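Local coordinates for protein Two-component system sensor histidine kinase (Bacteroides thetaiotaomicron, PDB 3OTT) that probably senses saccharides through its extracellular beta-propeller and beta-sandwich domains and signals as a histidine kinase that phosphorylates itself and regulates transcription, at residues B[528-540]-B[550-564]. Numbering follows the deposited sequence.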
loop_
_atom_site.group_PDB
_atom_site.type_symbol
_atom_site.label_atom_id
_atom_site.label_comp_id
_atom_site.label_asym_id
_atom_site.label_seq_id
_atom_site.Cartn_x
_atom_site.Cartn_y
_atom_site.Cartn_z
ATOM N N GLY B 528 -8.251 19.178 -39.171
ATOM C CA GLY B 528 -8.699 18.047 -39.980
ATOM C C GLY B 528 -7.719 17.249 -40.851
ATOM O O GLY B 528 -8.154 16.557 -41.803
ATOM N N LEU B 529 -6.413 17.325 -40.580
ATOM C CA LEU B 529 -5.424 16.496 -41.312
ATOM C C LEU B 529 -5.246 15.213 -40.561
ATOM O O LEU B 529 -5.438 15.204 -39.361
ATOM C CB LEU B 529 -4.098 17.219 -41.526
ATOM C CG LEU B 529 -4.295 18.422 -42.465
ATOM C CD1 LEU B 529 -3.563 19.650 -42.021
ATOM C CD2 LEU B 529 -3.877 18.054 -43.818
ATOM N N LEU B 530 -4.938 14.118 -41.253
ATOM C CA LEU B 530 -4.719 12.811 -40.580
ATOM C C LEU B 530 -3.266 12.542 -40.327
ATOM O O LEU B 530 -2.438 12.743 -41.190
ATOM C CB LEU B 530 -5.222 11.669 -41.440
ATOM C CG LEU B 530 -6.634 11.107 -41.345
ATOM C CD1 LEU B 530 -7.573 12.149 -40.919
ATOM C CD2 LEU B 530 -7.053 10.556 -42.686
ATOM N N TRP B 531 -2.965 11.967 -39.182
ATOM C CA TRP B 531 -1.605 11.578 -38.860
ATOM C C TRP B 531 -1.546 10.062 -38.702
ATOM O O TRP B 531 -2.323 9.472 -37.890
ATOM C CB TRP B 531 -1.154 12.315 -37.588
ATOM C CG TRP B 531 -1.006 13.803 -37.823
ATOM C CD1 TRP B 531 -1.982 14.712 -37.814
ATOM C CD2 TRP B 531 0.198 14.502 -38.163
ATOM N NE1 TRP B 531 -1.483 15.978 -38.096
ATOM C CE2 TRP B 531 -0.140 15.867 -38.323
ATOM C CE3 TRP B 531 1.540 14.102 -38.345
ATOM C CZ2 TRP B 531 0.818 16.857 -38.614
ATOM C CZ3 TRP B 531 2.480 15.062 -38.646
ATOM C CH2 TRP B 531 2.122 16.435 -38.778
ATOM N N VAL B 532 -0.657 9.431 -39.485
ATOM C CA VAL B 532 -0.415 7.993 -39.411
ATOM C C VAL B 532 0.989 7.694 -38.836
ATOM O O VAL B 532 2.008 8.264 -39.249
ATOM C CB VAL B 532 -0.579 7.292 -40.801
ATOM C CG1 VAL B 532 -0.529 5.701 -40.657
ATOM C CG2 VAL B 532 -1.910 7.678 -41.485
ATOM N N GLY B 533 1.047 6.793 -37.871
ATOM C CA GLY B 533 2.305 6.471 -37.236
ATOM C C GLY B 533 2.734 5.137 -37.779
ATOM O O GLY B 533 1.899 4.232 -37.991
ATOM N N PHE B 534 4.026 5.041 -38.056
ATOM C CA PHE B 534 4.662 3.795 -38.384
ATOM C C PHE B 534 6.048 3.757 -37.720
ATOM O O PHE B 534 6.501 4.741 -37.073
ATOM C CB PHE B 534 4.770 3.612 -39.917
ATOM C CG PHE B 534 5.383 4.789 -40.652
ATOM C CD1 PHE B 534 6.762 4.892 -40.810
ATOM C CD2 PHE B 534 4.574 5.764 -41.237
ATOM C CE1 PHE B 534 7.344 5.963 -41.511
ATOM C CE2 PHE B 534 5.138 6.845 -41.966
ATOM C CZ PHE B 534 6.515 6.950 -42.076
ATOM N N HIS B 535 6.728 2.635 -37.903
ATOM C CA HIS B 535 8.064 2.449 -37.358
ATOM C C HIS B 535 9.027 3.508 -37.830
ATOM O O HIS B 535 9.446 3.479 -38.972
ATOM C CB HIS B 535 8.600 1.014 -37.628
ATOM C CG HIS B 535 8.097 0.014 -36.637
ATOM N ND1 HIS B 535 6.754 -0.313 -36.527
ATOM C CD2 HIS B 535 8.734 -0.685 -35.667
ATOM C CE1 HIS B 535 6.592 -1.189 -35.549
ATOM N NE2 HIS B 535 7.782 -1.444 -35.023
ATOM N N GLY B 536 9.386 4.412 -36.909
ATOM C CA GLY B 536 10.389 5.431 -37.141
ATOM C C GLY B 536 10.009 6.559 -38.079
ATOM O O GLY B 536 10.867 7.081 -38.811
ATOM N N GLY B 537 8.736 6.933 -38.066
ATOM C CA GLY B 537 8.254 8.074 -38.821
ATOM C C GLY B 537 6.735 8.246 -38.759
ATOM O O GLY B 537 5.986 7.400 -38.177
ATOM N N VAL B 538 6.282 9.381 -39.292
ATOM C CA VAL B 538 4.848 9.632 -39.393
ATOM C C VAL B 538 4.530 10.165 -40.781
ATOM O O VAL B 538 5.397 10.634 -41.478
ATOM C CB VAL B 538 4.318 10.686 -38.328
ATOM C CG1 VAL B 538 4.740 10.328 -36.933
ATOM C CG2 VAL B 538 4.806 12.079 -38.675
ATOM N N MET B 539 3.259 10.119 -41.136
ATOM C CA MET B 539 2.788 10.577 -42.415
ATOM C C MET B 539 1.578 11.482 -42.144
ATOM O O MET B 539 0.637 11.077 -41.386
ATOM C CB MET B 539 2.319 9.384 -43.261
ATOM C CG MET B 539 1.549 9.766 -44.536
ATOM S SD MET B 539 1.531 8.447 -45.835
ATOM C CE MET B 539 -0.108 8.066 -45.668
ATOM N N ARG B 540 1.591 12.660 -42.774
ATOM C CA ARG B 540 0.476 13.589 -42.681
ATOM C C ARG B 540 -0.343 13.519 -43.959
ATOM O O ARG B 540 0.183 13.679 -45.021
ATOM C CB ARG B 540 0.985 15.012 -42.461
ATOM C CG ARG B 540 -0.138 16.002 -42.232
ATOM C CD ARG B 540 0.353 17.450 -42.050
ATOM N NE ARG B 540 0.970 17.875 -43.301
ATOM C CZ ARG B 540 1.769 18.929 -43.458
ATOM N NH1 ARG B 540 2.108 19.726 -42.451
ATOM N NH2 ARG B 540 2.251 19.169 -44.637
ATOM N N SER B 550 5.482 12.850 -45.667
ATOM C CA SER B 550 5.960 11.851 -44.773
ATOM C C SER B 550 7.346 12.220 -44.299
ATOM O O SER B 550 8.103 12.820 -45.041
ATOM C CB SER B 550 5.991 10.527 -45.555
ATOM O OG SER B 550 6.183 9.522 -44.627
ATOM N N ILE B 551 7.669 11.897 -43.048
ATOM C CA ILE B 551 9.018 12.130 -42.519
ATOM C C ILE B 551 9.456 10.931 -41.719
ATOM O O ILE B 551 8.643 10.129 -41.283
ATOM C CB ILE B 551 9.091 13.343 -41.548
ATOM C CG1 ILE B 551 7.978 13.254 -40.511
ATOM C CG2 ILE B 551 9.079 14.675 -42.309
ATOM C CD1 ILE B 551 8.348 13.812 -39.200
ATOM N N SER B 552 10.753 10.809 -41.510
ATOM C CA SER B 552 11.251 9.794 -40.600
ATOM C C SER B 552 12.042 10.538 -39.573
ATOM O O SER B 552 12.602 11.584 -39.845
ATOM C CB SER B 552 12.115 8.756 -41.322
ATOM O OG SER B 552 13.337 9.340 -41.697
ATOM N N PHE B 553 12.072 10.024 -38.368
ATOM C CA PHE B 553 12.717 10.778 -37.345
ATOM C C PHE B 553 13.535 9.860 -36.486
ATOM O O PHE B 553 13.134 8.734 -36.189
ATOM C CB PHE B 553 11.698 11.575 -36.512
ATOM C CG PHE B 553 10.614 10.740 -35.927
ATOM C CD1 PHE B 553 10.869 9.901 -34.832
ATOM C CD2 PHE B 553 9.343 10.772 -36.461
ATOM C CE1 PHE B 553 9.883 9.105 -34.288
ATOM C CE2 PHE B 553 8.341 9.981 -35.909
ATOM C CZ PHE B 553 8.618 9.141 -34.818
ATOM N N GLY B 554 14.708 10.360 -36.131
ATOM C CA GLY B 554 15.565 9.741 -35.132
ATOM C C GLY B 554 16.357 8.554 -35.611
ATOM O O GLY B 554 16.805 8.491 -36.762
ATOM N N SER B 555 16.554 7.643 -34.670
ATOM C CA SER B 555 16.910 6.261 -34.932
ATOM C C SER B 555 16.351 5.456 -33.733
ATOM O O SER B 555 15.964 6.058 -32.715
ATOM C CB SER B 555 18.422 6.127 -35.078
ATOM O OG SER B 555 18.848 6.790 -36.252
ATOM N N PHE B 556 16.243 4.130 -33.842
ATOM C CA PHE B 556 16.489 3.385 -35.074
ATOM C C PHE B 556 15.346 3.594 -36.114
ATOM O O PHE B 556 14.349 4.308 -35.854
ATOM C CB PHE B 556 16.698 1.891 -34.731
ATOM C CG PHE B 556 17.882 1.621 -33.789
ATOM C CD1 PHE B 556 19.212 1.859 -34.210
ATOM C CD2 PHE B 556 17.665 1.100 -32.497
ATOM C CE1 PHE B 556 20.321 1.603 -33.352
ATOM C CE2 PHE B 556 18.760 0.833 -31.623
ATOM C CZ PHE B 556 20.098 1.087 -32.058
ATOM N N SER B 557 15.520 2.998 -37.296
ATOM C CA SER B 557 14.472 2.922 -38.324
ATOM C C SER B 557 13.283 2.076 -37.814
ATOM O O SER B 557 12.105 2.407 -38.047
ATOM C CB SER B 557 15.068 2.342 -39.620
ATOM O OG SER B 557 14.136 1.578 -40.369
ATOM N N ASN B 558 13.610 0.991 -37.105
ATOM C CA ASN B 558 12.609 0.095 -36.520
ATOM C C ASN B 558 12.470 0.497 -35.043
ATOM O O ASN B 558 13.107 -0.098 -34.153
ATOM C CB ASN B 558 13.022 -1.387 -36.724
ATOM C CG ASN B 558 13.300 -1.749 -38.239
ATOM O OD1 ASN B 558 12.405 -1.624 -39.106
ATOM N ND2 ASN B 558 14.537 -2.208 -38.535
ATOM N N ASN B 559 11.671 1.556 -34.822
ATOM C CA ASN B 559 11.507 2.248 -33.538
ATOM C C ASN B 559 10.021 2.521 -33.313
ATOM O O ASN B 559 9.451 3.404 -33.926
ATOM C CB ASN B 559 12.301 3.562 -33.546
ATOM C CG ASN B 559 11.915 4.492 -32.405
ATOM O OD1 ASN B 559 11.680 4.033 -31.285
ATOM N ND2 ASN B 559 11.843 5.804 -32.678
ATOM N N GLU B 560 9.409 1.757 -32.427
ATOM C CA GLU B 560 7.973 1.665 -32.330
ATOM C C GLU B 560 7.276 2.873 -31.717
ATOM O O GLU B 560 7.680 3.405 -30.707
ATOM C CB GLU B 560 7.593 0.454 -31.504
ATOM C CG GLU B 560 8.342 -0.865 -31.825
ATOM C CD GLU B 560 7.976 -1.982 -30.829
ATOM O OE1 GLU B 560 7.001 -1.786 -30.041
ATOM O OE2 GLU B 560 8.658 -3.046 -30.840
ATOM N N ILE B 561 6.183 3.265 -32.326
ATOM C CA ILE B 561 5.348 4.343 -31.787
ATOM C C ILE B 561 4.327 3.768 -30.803
ATOM O O ILE B 561 3.589 2.841 -31.157
ATOM C CB ILE B 561 4.623 5.102 -32.917
ATOM C CG1 ILE B 561 5.657 5.845 -33.794
ATOM C CG2 ILE B 561 3.632 6.034 -32.348
ATOM C CD1 ILE B 561 5.057 6.820 -34.759
ATOM N N LEU B 562 4.309 4.306 -29.584
ATOM C CA LEU B 562 3.437 3.783 -28.519
ATOM C C LEU B 562 2.112 4.588 -28.395
ATOM O O LEU B 562 1.054 4.007 -28.170
ATOM C CB LEU B 562 4.177 3.675 -27.166
ATOM C CG LEU B 562 5.462 2.835 -26.896
ATOM C CD1 LEU B 562 5.926 2.929 -25.376
ATOM C CD2 LEU B 562 5.397 1.336 -27.354
ATOM N N SER B 563 2.194 5.909 -28.575
ATOM C CA SER B 563 1.092 6.807 -28.450
ATOM C C SER B 563 1.399 8.100 -29.203
ATOM O O SER B 563 2.567 8.504 -29.311
ATOM C CB SER B 563 0.829 7.137 -26.975
ATOM O OG SER B 563 -0.453 7.774 -26.842
ATOM N N MET B 564 0.367 8.756 -29.722
ATOM C CA MET B 564 0.542 10.072 -30.408
ATOM C C MET B 564 -0.603 10.968 -29.995
ATOM O O MET B 564 -1.751 10.514 -29.983
ATOM C CB MET B 564 0.425 9.923 -31.923
ATOM C CG MET B 564 1.599 9.245 -32.604
ATOM S SD MET B 564 1.338 8.962 -34.368
ATOM C CE MET B 564 1.221 10.584 -35.010
#
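V538 and I551 form an antiparallel hydrogen-bonded pair: I551 N gives V538 O a nearly straight bond of 3.0 Å (172° at the hydrogen), and V538 N returns a more bent one to I551 O. F553 N reaches G536 O from above the carbonyl plane at 3.2 Å, and G536 N makes a weak bond to N559 O. Glycine suits the place of G536, second corner of the type II turn 534-537, where phi is positive and a CB would strike S557 O. At G537, a CB would run into I551 O. The bare backbone there lets the F553 ring lie face-on over the G536-G537 peptide, CE2 3.5 Å from G537 CA, its edge meeting V538 CG1. H535, with CG beside its backbone N (chi1 -82°), takes E560 CA over one ring face in a CH-pi contact, while NE2 touches E560 CG at van der Waals range (3.3 Å). Replacing H535 by alanine is likely to leave E560 CA without this aromatic cover and the returning loop less firmly seated. On the face bearing V538 and W531, the unbranched chain of M564, bent at chi3, carries CE to V538 CG1 (4.0 Å) and W531 CB, while I561 CD1 packs against G533 CA and F534 O. The contact thus joins two successive propeller blades: 519-524, 530-534, 537-542 and 547-552 form one, and 561-567, the first strand of the next, pairs with 570-575, whose V573 touches both I561 and M564.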